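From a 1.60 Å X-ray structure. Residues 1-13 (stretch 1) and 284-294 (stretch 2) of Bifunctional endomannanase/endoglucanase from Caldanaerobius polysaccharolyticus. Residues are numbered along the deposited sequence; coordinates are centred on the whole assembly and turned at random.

Stretch 1 1-13: MKKYGFNFQWMYV
Stretch 2 284-294: FEWGYSLWNFK

Two neighbouring parallel strands that end at Asn7 and Leu290 join the chain's first residues to a segment nearly 280 positions later; their axes approach to 4.2 Å and diverge by 29°, and the contact buries 887 Å². Register pairs Gly5 with Ser289 (CA-CA 4.6 Å) and Phe6 with Leu290 (CA-CA 4.7 Å). Gly5 is almost fully extended at phi/psi -175/-145, and Trp291 turns to -60/-41 where the second strand ends. The backbone ladder runs Gly5 N to Tyr288 O (3.1 Å), Leu290 N to Gly5 O (3.0 Å) and Asn7 N to Leu290 O (2.9 Å). Asn7 (chi1 -78°, chi2 -106°) turns its amide back, so that Asn7 ND2 also donates to Leu290 O (3.2 Å), giving that carbonyl two donors. At Gly287 the chain fits closely: Gly287 CA lies 3.1 Å from Lys3 O, where a CB would clash.

Tyr4, Phe6, Tyr288 and Leu290 share one sheet face. Tyr4 (m, chi2 -77°) drives its edge into the face of Tyr288 (p, chi2 82°), Tyr4 CE1 to Tyr288 CE2 3.4 Å, planes at 69°. Phe6 (m, chi2 -97°) sets CD1 3.7 Å from Leu290 CB (Leu290 t, p) and offers a face to the edge of Phe293 (t, chi2 66°), centroids 5.2 Å apart and planes at 86°. Phe8 (m, chi2 -78°) adds CE1 against Phe293 CB at 3.6 Å, its ring oblique to that of Phe293. Water 4 bridges the backbones, donating to Asn7 O (2.8 Å) and accepting from Phe293 N (2.9 Å).

Trp291 (t, chi2 -123°) starts away from stretch 1, but its indole returns: its edge meets the face of Tyr12 (t, chi2 50°), Trp291 CZ2 to Tyr12 CZ 3.6 Å. At the other end, Lys2 (mmtt) reaches Glu285, which has left a helix with phi/psi 65/45; water 1 links Lys2 NZ (2.8 Å) to Glu285 O (2.8 Å).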

# COMPACT_ATOMS: atom_id res chain seq x y z
N MET A 1 -5.56 15.97 -10.08
CA MET A 1 -6.25 14.66 -10.28
C MET A 1 -5.85 13.67 -9.19
O MET A 1 -4.66 13.41 -8.98
CB MET A 1 -5.92 14.10 -11.66
N LYS A 2 -6.84 13.11 -8.52
CA LYS A 2 -6.60 12.14 -7.46
C LYS A 2 -6.18 10.79 -8.04
O LYS A 2 -6.56 10.45 -9.16
CB LYS A 2 -7.83 11.98 -6.57
CG LYS A 2 -8.33 13.28 -5.95
CD LYS A 2 -7.26 13.95 -5.12
CE LYS A 2 -7.74 15.31 -4.63
NZ LYS A 2 -6.70 16.00 -3.82
N LYS A 3 -5.42 10.03 -7.26
CA LYS A 3 -4.92 8.73 -7.69
C LYS A 3 -5.82 7.57 -7.28
O LYS A 3 -6.05 7.35 -6.09
CB LYS A 3 -3.51 8.52 -7.14
CG LYS A 3 -2.48 9.43 -7.77
CD LYS A 3 -1.18 9.44 -6.99
CE LYS A 3 -0.11 10.23 -7.73
NZ LYS A 3 -0.50 11.65 -7.94
N TYR A 4 -6.30 6.83 -8.27
CA TYR A 4 -7.18 5.69 -8.04
C TYR A 4 -6.65 4.48 -8.77
O TYR A 4 -6.41 4.52 -9.98
CB TYR A 4 -8.60 5.98 -8.53
CG TYR A 4 -9.23 7.18 -7.89
CD1 TYR A 4 -9.75 7.11 -6.60
CD2 TYR A 4 -9.29 8.40 -8.56
CE1 TYR A 4 -10.32 8.22 -5.99
CE2 TYR A 4 -9.85 9.52 -7.96
CZ TYR A 4 -10.36 9.42 -6.68
OH TYR A 4 -10.92 10.53 -6.10
N GLY A 5 -6.47 3.38 -8.05
CA GLY A 5 -5.96 2.20 -8.70
C GLY A 5 -5.90 0.94 -7.88
O GLY A 5 -6.74 0.68 -7.02
N PHE A 6 -4.86 0.15 -8.15
CA PHE A 6 -4.66 -1.13 -7.51
C PHE A 6 -3.20 -1.42 -7.22
O PHE A 6 -2.30 -0.85 -7.84
CB PHE A 6 -5.14 -2.26 -8.44
CG PHE A 6 -6.60 -2.17 -8.81
CD1 PHE A 6 -7.54 -2.92 -8.11
CD2 PHE A 6 -7.02 -1.34 -9.84
CE1 PHE A 6 -8.89 -2.83 -8.44
CE2 PHE A 6 -8.37 -1.25 -10.18
CZ PHE A 6 -9.31 -2.00 -9.48
N ASN A 7 -2.97 -2.30 -6.25
CA ASN A 7 -1.63 -2.76 -5.94
C ASN A 7 -1.46 -4.03 -6.79
O ASN A 7 -2.43 -4.76 -7.02
CB ASN A 7 -1.50 -3.18 -4.47
CG ASN A 7 -1.37 -2.00 -3.53
OD1 ASN A 7 -0.29 -1.73 -3.01
ND2 ASN A 7 -2.49 -1.35 -3.24
N PHE A 8 -0.24 -4.27 -7.27
CA PHE A 8 0.06 -5.46 -8.04
C PHE A 8 1.25 -6.14 -7.37
O PHE A 8 2.20 -5.47 -6.96
CB PHE A 8 0.35 -5.14 -9.51
CG PHE A 8 -0.90 -4.92 -10.32
CD1 PHE A 8 -1.64 -6.01 -10.77
CD2 PHE A 8 -1.33 -3.64 -10.63
CE1 PHE A 8 -2.81 -5.82 -11.51
CE2 PHE A 8 -2.49 -3.43 -11.36
CZ PHE A 8 -3.23 -4.53 -11.81
N GLN A 9 1.16 -7.45 -7.24
CA GLN A 9 2.17 -8.25 -6.55
C GLN A 9 3.20 -8.95 -7.45
O GLN A 9 3.74 -10.00 -7.08
CB GLN A 9 1.44 -9.27 -5.66
CG GLN A 9 0.66 -8.64 -4.47
CD GLN A 9 -0.59 -7.85 -4.86
OE1 GLN A 9 -0.86 -6.78 -4.31
NE2 GLN A 9 -1.37 -8.39 -5.78
N TRP A 10 3.54 -8.32 -8.56
CA TRP A 10 4.50 -8.88 -9.53
C TRP A 10 5.89 -9.19 -8.98
O TRP A 10 6.55 -10.12 -9.45
CB TRP A 10 4.62 -7.95 -10.74
CG TRP A 10 3.30 -7.61 -11.37
CD1 TRP A 10 2.18 -8.38 -11.43
CD2 TRP A 10 2.97 -6.38 -12.04
NE1 TRP A 10 1.17 -7.72 -12.09
CE2 TRP A 10 1.63 -6.49 -12.48
CE3 TRP A 10 3.68 -5.21 -12.31
CZ2 TRP A 10 0.98 -5.46 -13.17
CZ3 TRP A 10 3.04 -4.18 -13.00
CH2 TRP A 10 1.70 -4.32 -13.42
N MET A 11 6.34 -8.43 -7.98
CA MET A 11 7.66 -8.63 -7.37
C MET A 11 7.49 -8.49 -5.86
O MET A 11 8.38 -8.01 -5.15
CB MET A 11 8.65 -7.59 -7.91
CG MET A 11 10.11 -7.88 -7.60
SD MET A 11 11.25 -6.56 -8.10
CE MET A 11 10.96 -6.53 -9.80
N TYR A 12 6.37 -9.00 -5.38
CA TYR A 12 5.97 -8.92 -3.98
C TYR A 12 6.74 -9.75 -2.95
O TYR A 12 7.15 -9.22 -1.91
CB TYR A 12 4.47 -9.22 -3.90
CG TYR A 12 3.84 -9.10 -2.54
CD1 TYR A 12 4.03 -7.97 -1.76
CD2 TYR A 12 3.03 -10.12 -2.04
CE1 TYR A 12 3.44 -7.85 -0.52
CE2 TYR A 12 2.42 -10.01 -0.80
CZ TYR A 12 2.63 -8.87 -0.04
OH TYR A 12 2.05 -8.76 1.20
N VAL A 13 6.89 -11.04 -3.20
CA VAL A 13 7.59 -11.92 -2.26
C VAL A 13 8.59 -12.81 -3.00
O VAL A 13 8.23 -13.53 -3.93
CB VAL A 13 6.61 -12.81 -1.45
CG1 VAL A 13 7.37 -13.79 -0.58
CG2 VAL A 13 5.72 -11.94 -0.57
N PHE A 284 -13.91 13.07 1.72
CA PHE A 284 -12.59 13.60 2.09
C PHE A 284 -11.77 13.98 0.86
O PHE A 284 -10.76 14.67 0.97
CB PHE A 284 -11.79 12.55 2.88
CG PHE A 284 -12.42 12.14 4.19
CD1 PHE A 284 -13.44 12.89 4.78
CD2 PHE A 284 -11.96 11.00 4.85
CE1 PHE A 284 -13.99 12.51 6.00
CE2 PHE A 284 -12.50 10.61 6.07
CZ PHE A 284 -13.52 11.37 6.64
N GLU A 285 -12.22 13.51 -0.31
CA GLU A 285 -11.54 13.74 -1.58
C GLU A 285 -10.18 13.03 -1.58
O GLU A 285 -9.16 13.60 -1.98
CB GLU A 285 -11.39 15.23 -1.89
CG GLU A 285 -12.73 15.92 -2.15
CD GLU A 285 -12.58 17.36 -2.63
OE1 GLU A 285 -11.46 17.76 -3.02
OE2 GLU A 285 -13.59 18.09 -2.63
N TRP A 286 -10.19 11.80 -1.10
CA TRP A 286 -8.98 10.98 -1.02
C TRP A 286 -8.93 9.95 -2.14
O TRP A 286 -9.95 9.33 -2.47
CB TRP A 286 -8.94 10.19 0.29
CG TRP A 286 -8.68 10.98 1.53
CD1 TRP A 286 -8.40 12.31 1.63
CD2 TRP A 286 -8.65 10.46 2.86
NE1 TRP A 286 -8.21 12.66 2.95
CE2 TRP A 286 -8.35 11.53 3.72
CE3 TRP A 286 -8.85 9.18 3.41
CZ2 TRP A 286 -8.25 11.38 5.11
CZ3 TRP A 286 -8.75 9.02 4.79
CH2 TRP A 286 -8.45 10.12 5.62
N GLY A 287 -7.74 9.74 -2.67
CA GLY A 287 -7.54 8.72 -3.68
C GLY A 287 -7.38 7.42 -2.92
O GLY A 287 -7.08 7.42 -1.72
N TYR A 288 -7.55 6.30 -3.61
CA TYR A 288 -7.43 4.99 -2.96
C TYR A 288 -6.99 3.90 -3.92
O TYR A 288 -7.28 3.96 -5.12
CB TYR A 288 -8.76 4.62 -2.28
CG TYR A 288 -10.00 4.88 -3.12
CD1 TYR A 288 -10.42 3.97 -4.09
CD2 TYR A 288 -10.76 6.03 -2.92
CE1 TYR A 288 -11.57 4.21 -4.84
CE2 TYR A 288 -11.91 6.27 -3.67
CZ TYR A 288 -12.31 5.36 -4.62
OH TYR A 288 -13.45 5.59 -5.35
N SER A 289 -6.29 2.91 -3.38
CA SER A 289 -5.78 1.79 -4.16
C SER A 289 -6.12 0.46 -3.49
O SER A 289 -5.70 0.21 -2.36
CB SER A 289 -4.26 1.93 -4.30
OG SER A 289 -3.71 0.92 -5.14
N LEU A 290 -6.90 -0.37 -4.18
CA LEU A 290 -7.32 -1.67 -3.65
C LEU A 290 -6.11 -2.60 -3.59
O LEU A 290 -5.23 -2.55 -4.47
CB LEU A 290 -8.42 -2.26 -4.54
CG LEU A 290 -9.34 -3.31 -3.90
CD1 LEU A 290 -10.21 -2.66 -2.82
CD2 LEU A 290 -10.22 -3.93 -4.97
N TRP A 291 -6.05 -3.46 -2.57
CA TRP A 291 -4.91 -4.36 -2.42
C TRP A 291 -4.67 -5.32 -3.59
O TRP A 291 -3.53 -5.56 -3.96
CB TRP A 291 -4.97 -5.12 -1.08
CG TRP A 291 -3.85 -6.10 -0.92
CD1 TRP A 291 -3.96 -7.44 -0.70
CD2 TRP A 291 -2.44 -5.82 -1.02
NE1 TRP A 291 -2.71 -8.02 -0.66
CE2 TRP A 291 -1.76 -7.04 -0.85
CE3 TRP A 291 -1.69 -4.65 -1.23
CZ2 TRP A 291 -0.36 -7.14 -0.90
CZ3 TRP A 291 -0.30 -4.75 -1.28
CH2 TRP A 291 0.35 -5.99 -1.11
N ASN A 292 -5.74 -5.89 -4.14
CA ASN A 292 -5.60 -6.79 -5.29
C ASN A 292 -6.48 -6.33 -6.44
O ASN A 292 -7.45 -5.59 -6.23
CB ASN A 292 -6.07 -8.22 -4.96
CG ASN A 292 -5.18 -8.96 -3.99
OD1 ASN A 292 -5.65 -9.85 -3.27
ND2 ASN A 292 -3.88 -8.66 -3.99
N PHE A 293 -6.11 -6.74 -7.65
CA PHE A 293 -6.92 -6.50 -8.83
C PHE A 293 -7.54 -7.90 -8.96
O PHE A 293 -8.75 -8.07 -8.83
CB PHE A 293 -6.07 -6.17 -10.06
CG PHE A 293 -6.86 -6.11 -11.33
CD1 PHE A 293 -7.82 -5.12 -11.52
CD2 PHE A 293 -6.68 -7.07 -12.32
CE1 PHE A 293 -8.60 -5.10 -12.67
CE2 PHE A 293 -7.45 -7.06 -13.48
CZ PHE A 293 -8.42 -6.07 -13.65
N LYS A 294 -6.68 -8.89 -9.18
CA LYS A 294 -7.10 -10.29 -9.22
C LYS A 294 -6.64 -10.82 -7.87
O LYS A 294 -5.57 -10.44 -7.39
CB LYS A 294 -6.41 -11.06 -10.35
CG LYS A 294 -7.06 -10.87 -11.71
CD LYS A 294 -6.30 -11.60 -12.80
CE LYS A 294 -4.98 -10.93 -13.10
NZ LYS A 294 -4.26 -11.64 -14.20
O HOH W 1 -6.43 14.19 -1.72
O HOH W 2 -8.63 18.13 -2.75
O HOH W 3 -12.23 10.19 -3.87
O HOH W 4 -3.24 -7.31 -7.67